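Side-chain contact in histidine kinase (Paraburkholderia phymatum, PDB 6NB0), which probably transfers a phosphoryl group from ATP to a protein histidine, acting as the sensor kinase of a phosphorelay: residues Arg136-Leu139 against Asp140-Gly144. Residues are numbered along the deposited sequence; the frame is centred on the assembly and turned at random.
Sequences RPLL and DETIG
R136 and D140 pair one helical turn apart through a salt bridge. NE of R136 lies 3.3 Å from OD1 of D140. The hydrogen bond in it is weak by length but nearly straight, at 173°. OD1 comes to the edge of the guanidinium group, in its plane, while the carboxylate is turned 65° against that plane. A water closes the pair into a ring: it accepts from R136 NH2 at 2.8 Å and donates to D140 OD1 at 2.6 Å. With CG anti to the backbone N, the R136 chain bends at chi2 and carries NE alongside the D140 carboxylate.

T142 makes the second side-chain contact. Its OG1 hydrogen-bonds to L138 O at 2.8 Å, and its backbone N reaches the same oxygen at 3.0 Å. The two donors come from opposite faces of the carbonyl plane. With OG1 beside its own backbone N (chi1 -58°), the hydroxyl folds back onto the preceding turn. This gives the hydroxyl hydrogen of the buried T142 an acceptor.

Both contacts lie in the first turns of helix 135-154. The backbone there has regular alpha-helical hydrogen bonds from N of i+4 to O of i: D140 N to R136 O at 3.0 Å, E141 N to P137 O at 2.9 Å. This helix packs on the mixed five-stranded sheet, consistent with the alpha/beta sandwich of a histidine kinase ATP-binding domain, and L139 rests on L160, L199 and A201 of two neighbouring strands. L138 and T142 touch L180 of helix 173-189. R136 NH1 hydrogen-bonds to L164 O, and the E141 carboxylate forms salt bridges with R173 through OE1 and with R45 through OE2.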
ATOM      1  N   ARG A 136      12.360   5.845  23.225  1.00 34.30           N
ATOM      2  CA  ARG A 136      13.114   4.601  23.417  1.00 32.16           C
ATOM      3  C   ARG A 136      12.255   3.343  23.238  1.00 29.37           C
ATOM      4  O   ARG A 136      12.717   2.385  22.599  1.00 30.22           O
ATOM      5  CB  ARG A 136      13.789   4.598  24.788  1.00 30.58           C
ATOM      6  CG  ARG A 136      14.477   3.280  25.120  1.00 33.69           C
ATOM      7  CD  ARG A 136      15.570   2.967  24.110  1.00 35.49           C
ATOM      8  NE  ARG A 136      16.321   1.749  24.429  1.00 42.70           N
ATOM      9  CZ  ARG A 136      17.379   1.716  25.239  1.00 46.29           C
ATOM     10  NH1 ARG A 136      17.806   2.832  25.835  1.00 39.12           N
ATOM     11  NH2 ARG A 136      18.017   0.570  25.457  1.00 41.77           N
ATOM     12  N   PRO A 137      11.023   3.272  23.771  1.00 32.64           N
ATOM     13  CA  PRO A 137      10.188   2.103  23.446  1.00 34.85           C
ATOM     14  C   PRO A 137       9.917   1.965  21.960  1.00 34.14           C
ATOM     15  O   PRO A 137       9.775   0.838  21.460  1.00 30.93           O
ATOM     16  CB  PRO A 137       8.896   2.350  24.241  1.00 33.66           C
ATOM     17  CG  PRO A 137       9.323   3.254  25.404  1.00 34.03           C
ATOM     18  CD  PRO A 137      10.343   4.158  24.737  1.00 34.57           C
ATOM     19  N   LEU A 138       9.870   3.077  21.220  1.00 27.17           N
ATOM     20  CA  LEU A 138       9.727   2.949  19.766  1.00 31.03           C
ATOM     21  C   LEU A 138      10.947   2.277  19.131  1.00 33.53           C
ATOM     22  O   LEU A 138      10.806   1.417  18.249  1.00 26.62           O
ATOM     23  CB  LEU A 138       9.473   4.324  19.137  1.00 28.91           C
ATOM     24  CG  LEU A 138       9.401   4.254  17.610  1.00 28.89           C
ATOM     25  CD1 LEU A 138       8.305   3.299  17.148  1.00 31.50           C
ATOM     26  CD2 LEU A 138       9.200   5.649  17.008  1.00 32.86           C
ATOM     27  N   LEU A 139      12.152   2.671  19.553  1.00 28.20           N
ATOM     28  CA  LEU A 139      13.363   2.025  19.069  1.00 30.05           C
ATOM     29  C   LEU A 139      13.373   0.537  19.404  1.00 28.91           C
ATOM     30  O   LEU A 139      13.749  -0.290  18.563  1.00 27.89           O
ATOM     31  CB  LEU A 139      14.589   2.727  19.667  1.00 28.10           C
ATOM     32  CG  LEU A 139      14.733   4.196  19.239  1.00 30.26           C
ATOM     33  CD1 LEU A 139      15.790   4.909  20.082  1.00 30.81           C
ATOM     34  CD2 LEU A 139      15.071   4.329  17.747  1.00 27.55           C
ATOM     35  N   ASP A 140      13.018   0.176  20.643  1.00 28.13           N
ATOM     36  CA  ASP A 140      13.041  -1.236  21.027  1.00 30.00           C
ATOM     37  C   ASP A 140      12.008  -2.037  20.245  1.00 29.56           C
ATOM     38  O   ASP A 140      12.267  -3.180  19.837  1.00 31.19           O
ATOM     39  CB  ASP A 140      12.789  -1.389  22.529  1.00 31.14           C
ATOM     40  CG  ASP A 140      13.948  -0.893  23.388  1.00 39.01           C
ATOM     41  OD1 ASP A 140      15.113  -0.967  22.967  1.00 45.32           O
ATOM     42  OD2 ASP A 140      13.681  -0.451  24.511  1.00 41.44           O
ATOM     43  N   GLU A 141      10.825  -1.458  20.031  1.00 30.20           N
ATOM     44  CA  GLU A 141       9.811  -2.130  19.218  1.00 30.63           C
ATOM     45  C   GLU A 141      10.296  -2.366  17.797  1.00 26.59           C
ATOM     46  O   GLU A 141      10.018  -3.417  17.213  1.00 29.92           O
ATOM     47  CB  GLU A 141       8.525  -1.305  19.203  1.00 39.62           C
ATOM     48  CG  GLU A 141       7.425  -1.895  18.338  1.00 47.77           C
ATOM     49  CD  GLU A 141       6.071  -1.219  18.560  1.00 61.24           C
ATOM     50  OE1 GLU A 141       6.046   0.013  18.809  1.00 49.21           O
ATOM     51  OE2 GLU A 141       5.039  -1.936  18.507  1.00 63.25           O
ATOM     52  N   THR A 142      10.994  -1.380  17.213  1.00 26.15           N
ATOM     53  CA  THR A 142      11.559  -1.529  15.880  1.00 22.98           C
ATOM     54  C   THR A 142      12.496  -2.727  15.831  1.00 27.47           C
ATOM     55  O   THR A 142      12.414  -3.575  14.926  1.00 25.88           O
ATOM     56  CB  THR A 142      12.318  -0.246  15.477  1.00 26.93           C
ATOM     57  OG1 THR A 142      11.438   0.902  15.520  1.00 28.85           O
ATOM     58  CG2 THR A 142      12.902  -0.377  14.060  1.00 24.02           C
ATOM     59  N   ILE A 143      13.419  -2.798  16.785  1.00 26.73           N
ATOM     60  CA  ILE A 143      14.392  -3.891  16.788  1.00 25.78           C
ATOM     61  C   ILE A 143      13.662  -5.218  16.918  1.00 27.84           C
ATOM     62  O   ILE A 143      13.949  -6.183  16.200  1.00 27.37           O
ATOM     63  CB  ILE A 143      15.414  -3.697  17.925  1.00 31.45           C
ATOM     64  CG1 ILE A 143      16.239  -2.420  17.697  1.00 30.41           C
ATOM     65  CG2 ILE A 143      16.306  -4.940  18.076  1.00 32.74           C
ATOM     66  CD1 ILE A 143      17.116  -2.475  16.447  1.00 29.01           C
ATOM     67  N   GLY A 144      12.712  -5.279  17.855  1.00 29.29           N
ATOM     68  CA  GLY A 144      11.964  -6.506  18.068  1.00 30.35           C
ATOM     69  C   GLY A 144      11.191  -6.945  16.834  1.00 29.44           C
ATOM     70  O   GLY A 144      11.212  -8.121  16.472  1.00 27.09           O
TER
HETATM   71  O   HOH W   1      17.264  -1.794  24.248  1.00 51.45           O